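Local coordinates for protein LST4 (Kluyveromyces lactis, PDB 4ZY8) that is probably involved in extracellular amino acid uptake and Golgi-to-plasma-membrane trafficking, this chain being its longin domain, the N-terminal part of a DENN-type module, at residues L107-L110 with T111-P115. Numbering follows the deposited sequence. Where two conformers were deposited one is given.
Sequences LPVL and TECWP
Leu110 and Trp114 both set CG anti to the backbone N (chi1 179° and -174°), which lays the two side chains next to each other along a common direction; Leu110 CD1 lies 4.1 Å from Trp114 CZ3, at the benzo end of the indole. Thr111 differs: at chi1 53° its OG1 sits between the backbone N and the carbonyl carbon. That turns the hydroxyl back onto the preceding helical turn, 2.9 Å from Leu107 O and 3.1 Å from Pro108 O, and the single proton could serve either carbonyl. Its methyl CG2 meets Leu107 CD1 at 3.8 Å. Backbone i+4 to i bonds run from Thr111 N to Leu107 O, Glu112 N to Pro108 O and Cys113 N to Val109 O. The last, 2.7 Å long, closes the final turn of helix 107-112 in this longin domain; Cys113 itself departs from helical backbone angles and also takes the N-cap position of helix 114-134. Trp114 N breaks the series: 3.1 Å from Leu110 O but misaligned, it makes a weak 3.4 Å bond to Thr111 O. Inward, Leu110 packs on Ile71, Val80 and Phe82 of the antiparallel sheet, while Trp114 touches Asp69 and Leu121.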
loop_
_atom_site.group_PDB
_atom_site.type_symbol
_atom_site.label_atom_id
_atom_site.label_comp_id
_atom_site.label_asym_id
_atom_site.label_seq_id
_atom_site.Cartn_x
_atom_site.Cartn_y
_atom_site.Cartn_z
ATOM N N LEU A 107 4.133 -6.918 14.054
ATOM C CA LEU A 107 5.441 -6.410 13.609
ATOM C C LEU A 107 6.558 -7.464 13.637
ATOM O O LEU A 107 7.356 -7.523 12.705
ATOM C CB LEU A 107 5.859 -5.155 14.416
ATOM C CG LEU A 107 7.146 -4.471 13.901
ATOM C CD1 LEU A 107 7.048 -3.983 12.443
ATOM C CD2 LEU A 107 7.628 -3.324 14.812
ATOM N N PRO A 108 6.633 -8.308 14.696
ATOM C CA PRO A 108 7.683 -9.342 14.635
ATOM C C PRO A 108 7.566 -10.308 13.434
ATOM O O PRO A 108 8.565 -10.662 12.812
ATOM C CB PRO A 108 7.482 -10.126 15.943
ATOM C CG PRO A 108 6.777 -9.202 16.848
ATOM C CD PRO A 108 5.912 -8.339 15.985
ATOM N N VAL A 109 6.350 -10.729 13.115
ATOM C CA VAL A 109 6.136 -11.646 11.993
ATOM C C VAL A 109 6.328 -10.929 10.651
ATOM O O VAL A 109 6.943 -11.452 9.719
ATOM C CB VAL A 109 4.728 -12.265 12.059
ATOM C CG1 VAL A 109 4.520 -13.217 10.899
ATOM C CG2 VAL A 109 4.554 -13.015 13.381
ATOM N N LEU A 110 5.800 -9.715 10.578
ATOM C CA LEU A 110 5.955 -8.884 9.411
ATOM C C LEU A 110 7.436 -8.718 9.083
ATOM O O LEU A 110 7.818 -8.807 7.927
ATOM C CB LEU A 110 5.281 -7.525 9.625
ATOM C CG LEU A 110 5.403 -6.552 8.461
ATOM C CD1 LEU A 110 4.695 -7.104 7.218
ATOM C CD2 LEU A 110 4.866 -5.173 8.832
ATOM N N THR A 111 8.273 -8.505 10.097
ATOM C CA THR A 111 9.687 -8.293 9.831
ATOM C C THR A 111 10.375 -9.640 9.566
ATOM O O THR A 111 11.224 -9.732 8.679
ATOM C CB THR A 111 10.387 -7.486 10.985
ATOM O OG1 THR A 111 10.158 -8.101 12.252
ATOM C CG2 THR A 111 9.838 -6.071 11.050
ATOM N N GLU A 112 9.938 -10.704 10.237
ATOM C CA GLU A 112 10.492 -12.040 9.972
ATOM C C GLU A 112 10.196 -12.526 8.554
ATOM O O GLU A 112 11.032 -13.161 7.918
ATOM C CB GLU A 112 9.928 -13.067 10.959
ATOM C CG GLU A 112 10.605 -13.079 12.312
ATOM C CD GLU A 112 9.792 -13.835 13.345
ATOM O OE1 GLU A 112 8.690 -14.326 12.986
ATOM O OE2 GLU A 112 10.244 -13.921 14.513
ATOM N N CYS A 113 9.001 -12.221 8.065
ATOM C CA CYS A 113 8.555 -12.692 6.755
ATOM C C CYS A 113 8.769 -11.664 5.651
ATOM O O CYS A 113 8.317 -11.878 4.534
ATOM C CB CYS A 113 7.056 -13.062 6.795
ATOM S SG CYS A 113 6.666 -14.600 7.705
ATOM N N TRP A 114 9.448 -10.556 5.954
ATOM C CA TRP A 114 9.527 -9.435 5.003
ATOM C C TRP A 114 9.986 -9.820 3.589
ATOM O O TRP A 114 9.466 -9.278 2.614
ATOM C CB TRP A 114 10.446 -8.312 5.518
ATOM C CG TRP A 114 10.369 -7.147 4.579
ATOM C CD1 TRP A 114 11.328 -6.728 3.706
ATOM C CD2 TRP A 114 9.232 -6.306 4.365
ATOM N NE1 TRP A 114 10.868 -5.657 2.980
ATOM C CE2 TRP A 114 9.581 -5.378 3.364
ATOM C CE3 TRP A 114 7.949 -6.242 4.924
ATOM C CZ2 TRP A 114 8.703 -4.391 2.917
ATOM C CZ3 TRP A 114 7.078 -5.258 4.481
ATOM C CH2 TRP A 114 7.464 -4.346 3.484
ATOM N N PRO A 115 10.981 -10.723 3.453
ATOM C CA PRO A 115 11.336 -11.064 2.065
ATOM C C PRO A 115 10.151 -11.655 1.287
ATOM O O PRO A 115 10.080 -11.489 0.079
ATOM C CB PRO A 115 12.443 -12.109 2.228
ATOM C CG PRO A 115 13.017 -11.828 3.572
ATOM C CD PRO A 115 11.858 -11.405 4.418
#